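Local coordinates for putative branched-chain amino acid ABC transporter (Rhodospirillum rubrum ATCC 11170, PDB 3HUT), which probably binds branched-chain or related amino acids outside the cytoplasmic membrane and delivers them to an ABC importer, at residues 62-67 / 86-91; 7-12 / 284-289; 53-58 / 78-83. All coordinates share one frame; numbering follows the deposited sequence.

Contact 1: 62-67 / 86-91; sequences TIARAF and MAAGSI
The methyl group of Ala64 fits against Ala88 and Ile91 where two neighbouring helices, 57-69 and 82-95, run roughly side by side. The short axes lie 8.9 Å apart and cross at -34°, and the two alanines bring their backbones near, with Ala64 CA only 5.6 Å from Ala88 CA. Residues as small as alanine suit this point, since each gives up just one methyl, and these meet at 4.1 Å between Ala64 CB and Ala88 CB. Ile91 supplies the bulk. Its CG2 stands anti to the backbone N while CG1 lies beside that N (chi1 -69°), and the extended chain carries CD1 forward, so that CG2 and CD1 of Ile91 both come to 3.9 Å from Ala64 CB, with the branch point CB of Ile91 hardly further away. Tyr92, one residue further on, also touches Ala64, whereas Ile63 and Phe67 face strand 46-52 instead.

The outer side is looser. Arg65 is exposed and its long chain leads away from the partner helix; only its backbone N comes near, 4.4 Å from Ile91 CG2. Arg61, one turn earlier in helix 57-69, lies against Ile91 and Ala87. What joins the helices here is wholly apolar: with no polar pair to satisfy, the fit depends on shape, small methyls setting the spacing and one branched side chain packing beside them.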
loop_
_atom_site.group_PDB
_atom_site.type_symbol
_atom_site.label_atom_id
_atom_site.label_comp_id
_atom_site.label_asym_id
_atom_site.label_seq_id
_atom_site.Cartn_x
_atom_site.Cartn_y
_atom_site.Cartn_z
ATOM N N THR A 62 8.009 -15.159 -19.689
ATOM C CA THR A 62 8.507 -14.893 -21.029
ATOM C C THR A 62 8.676 -13.386 -21.196
ATOM O O THR A 62 9.577 -12.934 -21.899
ATOM C CB THR A 62 7.596 -15.508 -22.143
ATOM O OG1 THR A 62 7.122 -14.481 -23.021
ATOM C CG2 THR A 62 6.443 -16.260 -21.534
ATOM N N ILE A 63 7.840 -12.602 -20.517
ATOM C CA ILE A 63 7.968 -11.148 -20.589
ATOM C C ILE A 63 9.313 -10.738 -19.983
ATOM O O ILE A 63 10.034 -9.904 -20.543
ATOM C CB ILE A 63 6.854 -10.429 -19.799
ATOM C CG1 ILE A 63 5.497 -10.665 -20.466
ATOM C CG2 ILE A 63 7.163 -8.934 -19.709
ATOM C CD1 ILE A 63 5.411 -10.146 -21.882
ATOM N N ALA A 64 9.640 -11.331 -18.836
ATOM C CA ALA A 64 10.888 -11.037 -18.137
ATOM C C ALA A 64 12.108 -11.371 -18.994
ATOM O O ALA A 64 13.068 -10.607 -19.036
ATOM C CB ALA A 64 10.942 -11.807 -16.825
ATOM N N ARG A 65 12.070 -12.518 -19.665
ATOM C CA ARG A 65 13.169 -12.934 -20.529
ATOM C C ARG A 65 13.329 -11.878 -21.625
ATOM O O ARG A 65 14.442 -11.480 -21.962
ATOM C CB ARG A 65 12.848 -14.276 -21.198
ATOM C CG ARG A 65 11.972 -14.083 -22.435
ATOM C CD ARG A 65 11.429 -15.343 -23.068
ATOM N NE ARG A 65 10.361 -15.002 -24.008
ATOM C CZ ARG A 65 10.504 -14.184 -25.048
ATOM N NH1 ARG A 65 11.680 -13.615 -25.292
ATOM N NH2 ARG A 65 9.471 -13.928 -25.846
ATOM N N ALA A 66 12.199 -11.441 -22.181
ATOM C CA ALA A 66 12.184 -10.455 -23.255
ATOM C C ALA A 66 12.819 -9.127 -22.845
ATOM O O ALA A 66 13.629 -8.570 -23.586
ATOM C CB ALA A 66 10.744 -10.230 -23.738
ATOM N N PHE A 67 12.444 -8.614 -21.674
ATOM C CA PHE A 67 13.010 -7.357 -21.192
ATOM C C PHE A 67 14.508 -7.499 -20.934
ATOM O O PHE A 67 15.290 -6.594 -21.225
ATOM C CB PHE A 67 12.334 -6.908 -19.893
ATOM C CG PHE A 67 10.947 -6.349 -20.078
ATOM C CD1 PHE A 67 10.587 -5.697 -21.252
ATOM C CD2 PHE A 67 10.018 -6.424 -19.042
ATOM C CE1 PHE A 67 9.319 -5.126 -21.390
ATOM C CE2 PHE A 67 8.751 -5.857 -19.170
ATOM C CZ PHE A 67 8.399 -5.208 -20.343
HETATM N N MSE A 86 6.707 -12.206 -8.297
HETATM C CA MSE A 86 7.768 -13.101 -7.852
HETATM C C MSE A 86 8.235 -14.030 -8.971
HETATM O O MSE A 86 9.426 -14.280 -9.115
HETATM C CB MSE A 86 7.291 -13.901 -6.642
HETATM C CG MSE A 86 7.043 -13.022 -5.427
HETATM SE SE MSE A 86 6.311 -13.963 -3.909
HETATM C CE MSE A 86 7.875 -14.969 -3.391
ATOM N N ALA A 87 7.293 -14.535 -9.762
ATOM C CA ALA A 87 7.630 -15.411 -10.882
ATOM C C ALA A 87 8.622 -14.692 -11.797
ATOM O O ALA A 87 9.653 -15.245 -12.178
ATOM C CB ALA A 87 6.376 -15.774 -11.657
ATOM N N ALA A 88 8.309 -13.451 -12.152
ATOM C CA ALA A 88 9.197 -12.677 -13.008
ATOM C C ALA A 88 10.422 -12.243 -12.203
ATOM O O ALA A 88 11.535 -12.176 -12.729
ATOM C CB ALA A 88 8.461 -11.456 -13.552
ATOM N N GLY A 89 10.206 -11.960 -10.922
ATOM C CA GLY A 89 11.292 -11.528 -10.058
ATOM C C GLY A 89 12.468 -12.491 -10.007
ATOM O O GLY A 89 13.622 -12.062 -9.967
ATOM N N SER A 90 12.182 -13.789 -10.014
ATOM C CA SER A 90 13.239 -14.798 -9.959
ATOM C C SER A 90 14.203 -14.640 -11.130
ATOM O O SER A 90 15.419 -14.788 -10.975
ATOM C CB SER A 90 12.626 -16.199 -9.966
ATOM O OG SER A 90 11.775 -16.371 -8.846
ATOM N N ILE A 91 13.649 -14.336 -12.299
ATOM C CA ILE A 91 14.437 -14.132 -13.508
ATOM C C ILE A 91 15.237 -12.832 -13.411
ATOM O O ILE A 91 16.444 -12.813 -13.653
ATOM C CB ILE A 91 13.518 -14.074 -14.746
ATOM C CG1 ILE A 91 12.926 -15.465 -14.999
ATOM C CG2 ILE A 91 14.295 -13.565 -15.961
ATOM C CD1 ILE A 91 11.898 -15.512 -16.113
#

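Contact 2: 7-12 / 284-289; sequences LGYELP and DAVGIM
Leu7 meets Met289, and Tyr9 meets Val286, where an inner strand, 5-11, of the parallel, Rossmann-like sheet is covered by helix 277-296. This is the fold of one lobe of a periplasmic binding protein, and the helix returns to it after the chain has built much of the other lobe. Alternation along the strand sends Leu7 and Tyr9 to this face and Glu10 to the opposite one, where its OE2 is hydrogen-bonded to Tyr92.

Met289, selenomethionine in the crystal, has CG anti to its own N (chi1 -180°), which sets CG itself against the leucine, while bends at the next two torsions turn the selenium and CE. Met289 CG is 3.7 Å from Leu7 CD1 and 4.1 Å from Leu7 CD2, lodged by the fork of two methyls as the side chains slide past each other. A flexible chain suits this spot, for it also reaches Leu305 and Leu309 of helix 302-310. Val286, branched and rigid, keeps CG1 anti to its N (chi1 173°), which leaves CG2 to meet the ring of Tyr9, the two side chains crossing at about a right angle. Leu11 CD2 lies 4.2 Å above one face of that ring, toward its rim, and Phe24 of helix 18-37 adds to the buried cluster. The second meeting point is a single methyl on a ring carbon, Val286 CG2 at 4.1 Å from Tyr9 CE1.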
loop_
_atom_site.group_PDB
_atom_site.type_symbol
_atom_site.label_atom_id
_atom_site.label_comp_id
_atom_site.label_asym_id
_atom_site.label_seq_id
_atom_site.Cartn_x
_atom_site.Cartn_y
_atom_site.Cartn_z
ATOM N N LEU A 7 12.272 1.785 -20.040
ATOM C CA LEU A 7 11.873 1.074 -18.832
ATOM C C LEU A 7 10.782 0.111 -19.282
ATOM O O LEU A 7 9.975 0.446 -20.150
ATOM C CB LEU A 7 11.287 2.028 -17.786
ATOM C CG LEU A 7 12.227 3.055 -17.151
ATOM C CD1 LEU A 7 11.412 3.964 -16.244
ATOM C CD2 LEU A 7 13.323 2.347 -16.362
ATOM N N GLY A 8 10.763 -1.088 -18.716
ATOM C CA GLY A 8 9.726 -2.031 -19.084
ATOM C C GLY A 8 8.652 -1.964 -18.020
ATOM O O GLY A 8 8.921 -1.541 -16.900
ATOM N N TYR A 9 7.429 -2.338 -18.363
ATOM C CA TYR A 9 6.360 -2.341 -17.377
ATOM C C TYR A 9 5.446 -3.515 -17.687
ATOM O O TYR A 9 4.740 -3.507 -18.693
ATOM C CB TYR A 9 5.571 -1.024 -17.424
ATOM C CG TYR A 9 4.760 -0.723 -16.171
ATOM C CD1 TYR A 9 4.441 0.595 -15.828
ATOM C CD2 TYR A 9 4.326 -1.744 -15.322
ATOM C CE1 TYR A 9 3.719 0.890 -14.666
ATOM C CE2 TYR A 9 3.604 -1.460 -14.161
ATOM C CZ TYR A 9 3.307 -0.140 -13.838
ATOM O OH TYR A 9 2.622 0.149 -12.678
ATOM N N GLU A 10 5.497 -4.544 -16.846
ATOM C CA GLU A 10 4.628 -5.693 -17.036
ATOM C C GLU A 10 3.440 -5.491 -16.103
ATOM O O GLU A 10 3.611 -5.199 -14.916
ATOM C CB GLU A 10 5.355 -7.006 -16.717
ATOM C CG GLU A 10 6.023 -7.073 -15.347
ATOM C CD GLU A 10 6.590 -8.453 -15.054
ATOM O OE1 GLU A 10 5.802 -9.365 -14.723
ATOM O OE2 GLU A 10 7.823 -8.635 -15.169
ATOM N N LEU A 11 2.239 -5.622 -16.658
ATOM C CA LEU A 11 1.003 -5.442 -15.905
ATOM C C LEU A 11 -0.158 -6.159 -16.590
ATOM O O LEU A 11 -0.118 -6.428 -17.795
ATOM C CB LEU A 11 0.677 -3.948 -15.764
ATOM C CG LEU A 11 0.936 -2.998 -16.942
ATOM C CD1 LEU A 11 0.500 -3.619 -18.251
ATOM C CD2 LEU A 11 0.207 -1.686 -16.704
ATOM N N PRO A 12 -1.207 -6.485 -15.825
ATOM C CA PRO A 12 -2.374 -7.178 -16.378
ATOM C C PRO A 12 -3.374 -6.282 -17.104
ATOM O O PRO A 12 -4.032 -5.449 -16.484
ATOM C CB PRO A 12 -2.975 -7.855 -15.149
ATOM C CG PRO A 12 -2.688 -6.870 -14.057
ATOM C CD PRO A 12 -1.263 -6.439 -14.352
ATOM N N ASP A 284 3.244 6.492 -7.685
ATOM C CA ASP A 284 4.486 6.609 -6.927
ATOM C C ASP A 284 5.567 5.654 -7.421
ATOM O O ASP A 284 6.751 5.995 -7.413
ATOM C CB ASP A 284 4.239 6.357 -5.433
ATOM C CG ASP A 284 3.682 7.576 -4.718
ATOM O OD1 ASP A 284 3.519 8.629 -5.370
ATOM O OD2 ASP A 284 3.410 7.478 -3.498
ATOM N N ALA A 285 5.167 4.458 -7.844
ATOM C CA ALA A 285 6.139 3.486 -8.326
ATOM C C ALA A 285 6.896 4.078 -9.511
ATOM O O ALA A 285 8.133 4.057 -9.546
ATOM C CB ALA A 285 5.439 2.184 -8.726
ATOM N N VAL A 286 6.155 4.613 -10.477
ATOM C CA VAL A 286 6.773 5.216 -11.649
ATOM C C VAL A 286 7.659 6.398 -11.237
ATOM O O VAL A 286 8.791 6.534 -11.708
ATOM C CB VAL A 286 5.703 5.693 -12.658
ATOM C CG1 VAL A 286 6.358 6.473 -13.784
ATOM C CG2 VAL A 286 4.948 4.488 -13.223
ATOM N N GLY A 287 7.141 7.247 -10.353
ATOM C CA GLY A 287 7.912 8.389 -9.897
ATOM C C GLY A 287 9.184 7.992 -9.169
ATOM O O GLY A 287 10.229 8.620 -9.339
ATOM N N ILE A 288 9.100 6.960 -8.338
ATOM C CA ILE A 288 10.268 6.488 -7.604
ATOM C C ILE A 288 11.322 6.000 -8.593
ATOM O O ILE A 288 12.513 6.299 -8.452
ATOM C CB ILE A 288 9.889 5.334 -6.635
ATOM C CG1 ILE A 288 9.056 5.895 -5.475
ATOM C CG2 ILE A 288 11.159 4.644 -6.105
ATOM C CD1 ILE A 288 8.506 4.849 -4.518
HETATM N N MSE A 289 10.874 5.250 -9.596
HETATM C CA MSE A 289 11.768 4.718 -10.620
HETATM C C MSE A 289 12.438 5.840 -11.412
HETATM O O MSE A 289 13.659 5.852 -11.578
HETATM C CB MSE A 289 10.981 3.811 -11.573
HETATM C CG MSE A 289 11.806 3.191 -12.693
HETATM SE SE MSE A 289 13.133 1.923 -12.064
HETATM C CE MSE A 289 12.001 0.357 -11.915
#

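Contact 3: 53-58 / 78-83; sequences SRDDAD and GDFSST
Two beta-alpha loops, each running from the C-terminal end of a parallel strand into a helix, meet through two serine-aspartate pairs. In the first, Ser53 OG donates to Asp79 OD1 at 2.9 Å, on its syn lone pair. The same serine oxygen accepts from Asp55 N at 3.2 Å (158°), an ST turn. Asp79 OD1 has its anti lone pair engaged by Phe80 N at 3.1 Å and takes a water proton, so three donors grip one carboxylate oxygen. In the second, Asp55 holds CG anti to its backbone N (chi1 -167°), swinging its carboxylate across so that Ser81 OG donates to the syn side of Asp55 OD1 at 2.8 Å; Ser81, the N-cap of helix 82-95, also receives Val84 N. The water ties the pairs together, donating to both OD1 atoms and accepting from Ser81 N at 2.8 Å, which would ease their like charges. Were Asp79 replaced by an alanine, Ser53 OG, Phe80 N and the water would probably lose their shared acceptor, weakening the hold between the loops. Short polar side chains bracing loops at the C-terminal strand ends suit the Rossmann-like lobe of periplasmic binding proteins, whose ligand cleft such ends border.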
loop_
_atom_site.group_PDB
_atom_site.type_symbol
_atom_site.label_atom_id
_atom_site.label_comp_id
_atom_site.label_asym_id
_atom_site.label_seq_id
_atom_site.Cartn_x
_atom_site.Cartn_y
_atom_site.Cartn_z
ATOM N N SER A 53 0.886 -8.933 -18.998
ATOM C CA SER A 53 1.238 -10.160 -18.297
ATOM C C SER A 53 0.034 -11.077 -18.076
ATOM O O SER A 53 0.198 -12.257 -17.764
ATOM C CB SER A 53 1.847 -9.828 -16.938
ATOM O OG SER A 53 0.840 -9.365 -16.052
ATOM N N ARG A 54 -1.169 -10.524 -18.221
ATOM C CA ARG A 54 -2.410 -11.273 -18.018
ATOM C C ARG A 54 -2.495 -11.841 -16.603
ATOM O O ARG A 54 -3.326 -12.709 -16.324
ATOM C CB ARG A 54 -2.515 -12.427 -19.022
ATOM C CG ARG A 54 -2.410 -12.008 -20.477
ATOM C CD ARG A 54 -3.175 -12.975 -21.371
ATOM N NE ARG A 54 -2.761 -14.362 -21.172
ATOM C CZ ARG A 54 -1.604 -14.860 -21.586
ATOM N NH1 ARG A 54 -0.744 -14.082 -22.227
ATOM N NH2 ARG A 54 -1.310 -16.134 -21.363
ATOM N N ASP A 55 -1.650 -11.334 -15.711
ATOM C CA ASP A 55 -1.595 -11.816 -14.333
ATOM C C ASP A 55 -1.366 -13.321 -14.375
ATOM O O ASP A 55 -1.930 -14.079 -13.584
ATOM C CB ASP A 55 -2.890 -11.501 -13.577
ATOM C CG ASP A 55 -2.743 -11.700 -12.074
ATOM O OD1 ASP A 55 -1.675 -11.332 -11.541
ATOM O OD2 ASP A 55 -3.683 -12.204 -11.420
ATOM N N ASP A 56 -0.533 -13.738 -15.323
ATOM C CA ASP A 56 -0.201 -15.147 -15.515
ATOM C C ASP A 56 1.296 -15.354 -15.307
ATOM O O ASP A 56 2.116 -14.722 -15.971
ATOM C CB ASP A 56 -0.610 -15.570 -16.930
ATOM C CG ASP A 56 -0.313 -17.025 -17.216
ATOM O OD1 ASP A 56 0.859 -17.358 -17.494
ATOM O OD2 ASP A 56 -1.257 -17.836 -17.152
ATOM N N ALA A 57 1.648 -16.241 -14.381
ATOM C CA ALA A 57 3.048 -16.507 -14.071
ATOM C C ALA A 57 3.890 -16.870 -15.289
ATOM O O ALA A 57 4.965 -16.301 -15.495
ATOM C CB ALA A 57 3.147 -17.605 -13.019
ATOM N N ASP A 58 3.415 -17.809 -16.102
ATOM C CA ASP A 58 4.173 -18.212 -17.280
ATOM C C ASP A 58 4.341 -17.075 -18.277
ATOM O O ASP A 58 5.386 -16.950 -18.910
ATOM C CB ASP A 58 3.514 -19.413 -17.967
ATOM C CG ASP A 58 3.573 -20.669 -17.120
ATOM O OD1 ASP A 58 4.653 -20.957 -16.562
ATOM O OD2 ASP A 58 2.545 -21.371 -17.018
ATOM N N GLY A 78 7.160 -3.426 -12.188
ATOM C CA GLY A 78 6.633 -4.764 -12.253
ATOM C C GLY A 78 5.525 -5.489 -11.574
ATOM O O GLY A 78 5.641 -6.017 -10.486
ATOM N N ASP A 79 4.470 -5.634 -12.341
ATOM C CA ASP A 79 3.304 -6.371 -11.941
ATOM C C ASP A 79 2.541 -6.237 -10.664
ATOM O O ASP A 79 3.039 -5.990 -9.579
ATOM C CB ASP A 79 3.552 -7.850 -12.216
ATOM C CG ASP A 79 2.797 -8.333 -13.456
ATOM O OD1 ASP A 79 1.558 -8.180 -13.458
ATOM O OD2 ASP A 79 3.416 -8.855 -14.421
ATOM N N PHE A 80 1.260 -6.415 -10.889
ATOM C CA PHE A 80 0.217 -6.321 -9.921
ATOM C C PHE A 80 0.232 -7.280 -8.729
ATOM O O PHE A 80 0.323 -6.850 -7.580
ATOM C CB PHE A 80 -1.074 -6.465 -10.691
ATOM C CG PHE A 80 -2.238 -6.458 -9.843
ATOM C CD1 PHE A 80 -2.579 -5.303 -9.175
ATOM C CD2 PHE A 80 -2.958 -7.622 -9.631
ATOM C CE1 PHE A 80 -3.622 -5.294 -8.291
ATOM C CE2 PHE A 80 -4.006 -7.631 -8.748
ATOM C CZ PHE A 80 -4.341 -6.464 -8.072
ATOM N N SER A 81 0.116 -8.576 -8.998
ATOM C CA SER A 81 0.083 -9.560 -7.920
ATOM C C SER A 81 1.459 -9.953 -7.416
ATOM O O SER A 81 2.451 -9.866 -8.142
ATOM C CB SER A 81 -0.650 -10.824 -8.369
ATOM O OG SER A 81 0.108 -11.521 -9.342
ATOM N N SER A 82 1.511 -10.400 -6.167
ATOM C CA SER A 82 2.765 -10.835 -5.578
ATOM C C SER A 82 3.247 -12.089 -6.302
ATOM O O SER A 82 4.422 -12.202 -6.652
ATOM C CB SER A 82 2.576 -11.124 -4.085
ATOM O OG SER A 82 2.490 -9.913 -3.349
ATOM N N THR A 83 2.329 -13.022 -6.541
ATOM C CA THR A 83 2.674 -14.272 -7.220
ATOM C C THR A 83 3.335 -14.054 -8.576
ATOM O O THR A 83 4.362 -14.655 -8.878
ATOM C CB THR A 83 1.433 -15.161 -7.437
ATOM O OG1 THR A 83 0.882 -15.529 -6.170
ATOM C CG2 THR A 83 1.812 -16.425 -8.196
HETATM O O HOH W 1 -0.119 -9.314 -11.688
#

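All three contacts belong to one lobe and its five-stranded parallel sheet. Contact 2 is the buried one, on the sheet face served by helices 18-37 and 277-296, whereas contact 1 joins two helices on the other face and is partly exposed. Contacts 1 and 3 use the same helices, 57-69 and 82-95: contact 3 ties the loops leading into them, contact 1 their middles, and Ala57 touching Ala87 bridges the two. Chemistry follows place. The helix-helix and strand-helix contacts are apolar, while the loops of contact 3 rely on hydrogen bonds and water. Strand 5-11 of contact 2 borders both others, with Phe67 against Gly8 and the backbone of Glu10 and Leu11 probably hydrogen-bonded to Asp79 and Ser53.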